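Local coordinates for protein sialidase B (Streptococcus pneumoniae serotype 4, PDB 4XJW) that hydrolyses the alpha-(2->3)-, alpha-(2->6)- and alpha-(2->8)-glycosidic linkages of terminal sialic acids in oligosaccharides, glycoproteins and glycolipids, at residues L220-A225 with S290-D295; I239-S244 with I255-F260. The protein carries 1 engineered substitution. All blocks are in the same frame, centred on the assembly; numbering follows the deposited sequence.

Interaction 1: L220-A225 with S290-D295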
loop_
_atom_site.group_PDB
_atom_site.type_symbol
_atom_site.label_atom_id
_atom_site.label_comp_id
_atom_site.label_asym_id
_atom_site.label_seq_id
_atom_site.Cartn_x
_atom_site.Cartn_y
_atom_site.Cartn_z
ATOM N N LEU A 220 0.858 -12.273 -11.258
ATOM C CA LEU A 220 1.316 -10.901 -11.483
ATOM C C LEU A 220 0.768 -10.002 -10.382
ATOM O O LEU A 220 -0.364 -10.191 -9.910
ATOM C CB LEU A 220 0.827 -10.397 -12.842
ATOM C CG LEU A 220 1.277 -9.018 -13.340
ATOM C CD1 LEU A 220 2.790 -8.997 -13.482
ATOM C CD2 LEU A 220 0.597 -8.658 -14.667
ATOM N N SER A 221 1.581 -9.043 -9.950
ATOM C CA SER A 221 1.140 -8.050 -8.965
ATOM C C SER A 221 1.477 -6.665 -9.461
ATOM O O SER A 221 2.551 -6.435 -9.997
ATOM C CB SER A 221 1.822 -8.302 -7.610
ATOM O OG SER A 221 1.546 -7.259 -6.666
ATOM N N SER A 222 0.547 -5.730 -9.279
ATOM C CA SER A 222 0.858 -4.312 -9.478
ATOM C C SER A 222 0.644 -3.524 -8.193
ATOM O O SER A 222 0.024 -4.021 -7.243
ATOM C CB SER A 222 0.078 -3.692 -10.643
ATOM O OG SER A 222 -1.316 -3.680 -10.414
ATOM N N ILE A 223 1.185 -2.308 -8.162
ATOM C CA ILE A 223 1.216 -1.508 -6.942
ATOM C C ILE A 223 1.460 -0.052 -7.291
ATOM O O ILE A 223 2.029 0.254 -8.343
ATOM C CB ILE A 223 2.330 -2.031 -5.986
ATOM C CG1 ILE A 223 2.156 -1.495 -4.566
ATOM C CG2 ILE A 223 3.714 -1.616 -6.446
ATOM C CD1 ILE A 223 1.793 -2.524 -3.592
ATOM N N ASP A 224 0.990 0.842 -6.425
ATOM C CA ASP A 224 1.428 2.237 -6.430
ATOM C C ASP A 224 2.777 2.304 -5.727
ATOM O O ASP A 224 2.873 1.951 -4.551
ATOM C CB ASP A 224 0.478 3.107 -5.599
ATOM C CG ASP A 224 -0.810 3.493 -6.313
ATOM O OD1 ASP A 224 -1.301 2.793 -7.220
ATOM O OD2 ASP A 224 -1.369 4.531 -5.894
ATOM N N ALA A 225 3.806 2.739 -6.450
ATOM C CA ALA A 225 5.103 3.046 -5.880
ATOM C C ALA A 225 4.997 4.530 -5.511
ATOM O O ALA A 225 4.998 5.391 -6.391
ATOM C CB ALA A 225 6.203 2.810 -6.911
ATOM N N SER A 290 -4.249 1.011 -9.741
ATOM C CA SER A 290 -4.114 0.165 -10.916
ATOM C C SER A 290 -4.997 -1.070 -10.862
ATOM O O SER A 290 -5.444 -1.494 -9.783
ATOM C CB SER A 290 -2.652 -0.238 -11.142
ATOM O OG SER A 290 -2.167 -1.073 -10.101
ATOM N N SER A 291 -5.206 -1.666 -12.033
ATOM C CA SER A 291 -6.054 -2.849 -12.169
ATOM C C SER A 291 -5.549 -3.692 -13.339
ATOM O O SER A 291 -5.138 -3.137 -14.369
ATOM C CB SER A 291 -7.516 -2.446 -12.397
ATOM O OG SER A 291 -8.365 -3.545 -12.143
ATOM N N ILE A 292 -5.592 -5.019 -13.188
ATOM C CA ILE A 292 -5.029 -5.949 -14.176
ATOM C C ILE A 292 -6.060 -6.956 -14.690
ATOM O O ILE A 292 -6.906 -7.424 -13.930
ATOM C CB ILE A 292 -3.856 -6.742 -13.571
ATOM C CG1 ILE A 292 -2.663 -5.830 -13.317
ATOM C CG2 ILE A 292 -3.412 -7.867 -14.506
ATOM C CD1 ILE A 292 -1.587 -6.508 -12.469
ATOM N N VAL A 293 -5.981 -7.296 -15.977
ATOM C CA VAL A 293 -6.742 -8.413 -16.515
ATOM C C VAL A 293 -5.913 -9.082 -17.599
ATOM O O VAL A 293 -4.999 -8.470 -18.161
ATOM C CB VAL A 293 -8.095 -7.921 -17.084
ATOM C CG1 VAL A 293 -7.882 -7.299 -18.451
ATOM C CG2 VAL A 293 -9.080 -9.076 -17.185
ATOM N N GLU A 294 -6.189 -10.354 -17.863
ATOM C CA GLU A 294 -5.547 -11.023 -18.996
ATOM C C GLU A 294 -6.568 -11.244 -20.093
ATOM O O GLU A 294 -7.702 -11.644 -19.816
ATOM C CB GLU A 294 -4.897 -12.342 -18.583
ATOM C CG GLU A 294 -4.133 -13.024 -19.733
ATOM C CD GLU A 294 -3.262 -14.172 -19.254
ATOM O OE1 GLU A 294 -3.801 -15.072 -18.584
ATOM O OE2 GLU A 294 -2.042 -14.160 -19.537
ATOM N N ASP A 295 -6.165 -10.979 -21.334
ATOM C CA ASP A 295 -7.042 -11.138 -22.490
ATOM C C ASP A 295 -6.789 -12.461 -23.196
ATOM O O ASP A 295 -5.665 -12.745 -23.601
ATOM C CB ASP A 295 -6.847 -9.972 -23.460
ATOM C CG ASP A 295 -7.610 -10.157 -24.755
ATOM O OD1 ASP A 295 -8.771 -10.620 -24.702
ATOM O OD2 ASP A 295 -7.047 -9.820 -25.812
HETATM O O HOH W 1 -2.123 0.231 -7.718
#

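Interaction 2: I239-S244 with I255-F260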
loop_
_atom_site.group_PDB
_atom_site.type_symbol
_atom_site.label_atom_id
_atom_site.label_comp_id
_atom_site.label_asym_id
_atom_site.label_seq_id
_atom_site.Cartn_x
_atom_site.Cartn_y
_atom_site.Cartn_z
ATOM N N ILE A 239 3.313 3.350 -11.259
ATOM C CA ILE A 239 2.771 1.990 -11.123
ATOM C C ILE A 239 3.885 0.988 -11.383
ATOM O O ILE A 239 4.534 1.036 -12.428
ATOM C CB ILE A 239 1.617 1.725 -12.104
ATOM C CG1 ILE A 239 0.518 2.793 -11.986
ATOM C CG2 ILE A 239 1.048 0.328 -11.875
ATOM C CD1 ILE A 239 -0.056 2.963 -10.571
ATOM N N ALA A 240 4.118 0.089 -10.426
ATOM C CA ALA A 240 5.176 -0.917 -10.552
ATOM C C ALA A 240 4.559 -2.306 -10.579
ATOM O O ALA A 240 3.440 -2.510 -10.094
ATOM C CB ALA A 240 6.187 -0.798 -9.404
ATOM N N THR A 241 5.291 -3.258 -11.154
ATOM C CA THR A 241 4.827 -4.647 -11.231
ATOM C C THR A 241 5.938 -5.631 -10.895
ATOM O O THR A 241 7.122 -5.325 -11.057
ATOM C CB THR A 241 4.225 -5.024 -12.623
ATOM O OG1 THR A 241 5.214 -4.879 -13.643
ATOM C CG2 THR A 241 3.060 -4.132 -13.008
ATOM N N SER A 242 5.519 -6.808 -10.437
ATOM C CA SER A 242 6.404 -7.943 -10.169
ATOM C C SER A 242 5.613 -9.234 -10.404
ATOM O O SER A 242 4.397 -9.248 -10.265
ATOM C CB SER A 242 6.913 -7.864 -8.723
ATOM O OG SER A 242 7.654 -9.027 -8.356
ATOM N N TYR A 243 6.281 -10.315 -10.788
ATOM C CA TYR A 243 5.569 -11.581 -11.011
ATOM C C TYR A 243 6.289 -12.736 -10.325
ATOM O O TYR A 243 7.493 -12.659 -10.015
ATOM C CB TYR A 243 5.389 -11.888 -12.526
ATOM C CG TYR A 243 6.684 -11.819 -13.286
ATOM C CD1 TYR A 243 7.548 -12.901 -13.316
ATOM C CD2 TYR A 243 7.074 -10.635 -13.908
ATOM C CE1 TYR A 243 8.768 -12.816 -13.988
ATOM C CE2 TYR A 243 8.274 -10.535 -14.571
ATOM C CZ TYR A 243 9.119 -11.623 -14.605
ATOM O OH TYR A 243 10.321 -11.519 -15.271
ATOM N N SER A 244 5.541 -13.805 -10.080
ATOM C CA SER A 244 6.096 -15.017 -9.508
ATOM C C SER A 244 5.774 -16.185 -10.427
ATOM O O SER A 244 4.629 -16.329 -10.879
ATOM C CB SER A 244 5.504 -15.264 -8.116
ATOM O OG SER A 244 5.880 -16.567 -7.681
ATOM N N ILE A 255 9.496 -3.770 -12.033
ATOM C CA ILE A 255 9.690 -2.854 -13.153
ATOM C C ILE A 255 8.542 -1.870 -13.125
ATOM O O ILE A 255 7.586 -2.061 -12.362
ATOM C CB ILE A 255 9.724 -3.577 -14.523
ATOM C CG1 ILE A 255 8.390 -4.287 -14.817
ATOM C CG2 ILE A 255 10.901 -4.522 -14.563
ATOM C CD1 ILE A 255 8.263 -4.818 -16.249
ATOM N N PHE A 256 8.617 -0.826 -13.946
ATOM C CA PHE A 256 7.489 0.101 -14.048
ATOM C C PHE A 256 6.571 -0.260 -15.199
ATOM O O PHE A 256 7.032 -0.570 -16.300
ATOM C CB PHE A 256 7.939 1.563 -14.222
ATOM C CG PHE A 256 8.720 2.107 -13.068
ATOM C CD1 PHE A 256 8.128 2.252 -11.817
ATOM C CD2 PHE A 256 10.039 2.501 -13.230
ATOM C CE1 PHE A 256 8.861 2.757 -10.747
ATOM C CE2 PHE A 256 10.771 3.007 -12.175
ATOM C CZ PHE A 256 10.184 3.138 -10.929
ATOM N N ALA A 257 5.268 -0.199 -14.930
ATOM C CA ALA A 257 4.237 -0.299 -15.955
ATOM C C ALA A 257 3.843 1.078 -16.478
ATOM O O ALA A 257 3.565 1.239 -17.675
ATOM C CB ALA A 257 3.014 -1.038 -15.428
ATOM N N MET A 258 3.785 2.061 -15.581
ATOM C CA MET A 258 3.523 3.454 -15.952
ATOM C C MET A 258 4.391 4.346 -15.091
ATOM O O MET A 258 4.441 4.183 -13.866
ATOM C CB MET A 258 2.046 3.831 -15.737
ATOM C CG MET A 258 1.063 3.059 -16.605
ATOM S SD MET A 258 -0.619 3.675 -16.405
ATOM C CE MET A 258 -1.509 2.478 -17.399
ATOM N N LYS A 259 5.073 5.294 -15.723
ATOM C CA LYS A 259 5.951 6.189 -14.990
ATOM C C LYS A 259 6.029 7.545 -15.665
ATOM O O LYS A 259 5.815 7.670 -16.881
ATOM C CB LYS A 259 7.350 5.598 -14.894
ATOM C CG LYS A 259 8.083 5.634 -16.220
ATOM C CD LYS A 259 9.517 5.177 -16.075
ATOM C CE LYS A 259 10.167 5.925 -14.941
ATOM N NZ LYS A 259 11.605 5.587 -14.759
ATOM N N PHE A 260 6.318 8.558 -14.855
ATOM C CA PHE A 260 6.617 9.901 -15.324
ATOM C C PHE A 260 7.992 10.285 -14.814
ATOM O O PHE A 260 8.450 9.770 -13.790
ATOM C CB PHE A 260 5.614 10.908 -14.762
ATOM C CG PHE A 260 4.298 10.930 -15.472
ATOM C CD1 PHE A 260 4.233 11.058 -16.853
ATOM C CD2 PHE A 260 3.111 10.843 -14.752
ATOM C CE1 PHE A 260 3.000 11.115 -17.505
ATOM C CE2 PHE A 260 1.881 10.890 -15.402
ATOM C CZ PHE A 260 1.831 11.022 -16.773
#

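Interaction 1: L220-A225 with S290-D295
Ser-290 and Ser-222 meet hydroxyl to hydroxyl where two sheets of the six-bladed sialidase beta-propeller pack against each other. Segment 290-294 runs nearly antiparallel to segment 220-225, at 166°, yet the two belong to different sheets. Their axes come within 7.1 Å at the closest, and the direct hydrogen bond between them is made by side chains, with one water-mediated link from a backbone N. Starting at Ser-290, OG lies 2.8 Å from Ser-222 OG in a hydrogen bond that either serine could donate. Both hydroxyls sit between their own backbone N and carbonyl carbon, which brings them together. Ser-222 OG has a second partner in Thr-210 OG1 of strand 205-213, next in its sheet. The backbone N of Ser-290 is bonded to a water at 3.0 Å, and that water donates to Asp-224 OD1 at 2.7 Å. Asp-224 OD1 also takes the N-H of Asp-289, while OD2 forms a salt bridge with Arg-226. This carboxylate lies about 5 Å from the side chain of Arg-207, a probable substrate-binding residue.

Two residues further along, Ile-292 supplies the apolar half. CD1 is anti to CB's CA (chi2 169°), and this extended branch lies 3.5 Å from Ser-222 OG. The side chain crosses that of Leu-220 at about a right angle; Leu-220 CD2 approaches Ile-292 CD1 to 3.8 Å.

Interaction 2: I239-S244 with I255-F260
A classic beta bulge interrupts this antiparallel hairpin: Ala-257 and Met-258 both face Ile-239, whose carbonyl oxygen takes two N-H groups. Ala-257 N donates to Ile-239 O at 2.9 Å from 28° out of the carbonyl plane, whereas Met-258 N makes a straight but long bond of 3.4 Å to the same oxygen, a weak one. Met-258 O then accepts from Ile-239 N. Before the bulge the register is regular, with Thr-241 and Ile-255 exchanging both backbone bonds (Thr-241 N to Ile-255 O, 2.9 Å) and Ala-240 opposite Phe-256 as a non-hydrogen-bonded pair. The hairpin joins the third strand of a propeller blade to its short outermost one, and the BNR/Asp-box repeat 242-253 begins on the strand and runs into the turn.

Paired residues divide between the two faces of the sheet. The side chains of Thr-241 and Ile-255 pass at a slant, Thr-241 OG1 3.4 Å from Ile-255 CG1 and hydrogen-bonded by Trp-433 NE1. Ala-257, at the corner, turns its CB toward strand 237-244, 3.9 Å from Thr-241 CG2. Ile-239 and Met-258 lie side by side, pointing the same way, and both touch Ala-305 of strand 301-308. On the other face Ala-240 CB approaches the Phe-256 ring obliquely. That ring's edge lies near the Ile-239 carbonyl, in plane, with Phe-256 CD1 3.8 Å from Ile-239 O.

Strands 219-226 and 237-244 are neighbours in one blade, so interactions 1 and 2, centred 8 Å apart, share a sheet. Ser-221 N lies 2.8 Å from Ser-242 O and Ile-223 O 3.0 Å from Ala-240 N, probable hydrogen bonds of the strand pair. Interaction 2 completes the blade at its outer edge, interaction 1 joins it to the next sheet, and Ile-239 also packs on Ser-290 there. Within the blade, Ile-239 CD1 packs 3.6 Å from Asp-224 OD1. From Asp-224 the probable proton acceptor Asp-232 is about 6 Å away, side chain to side chain, against about 11 Å from Ile-239. The inhibitor OPX lies about 8 Å from the side chain of Ile-292.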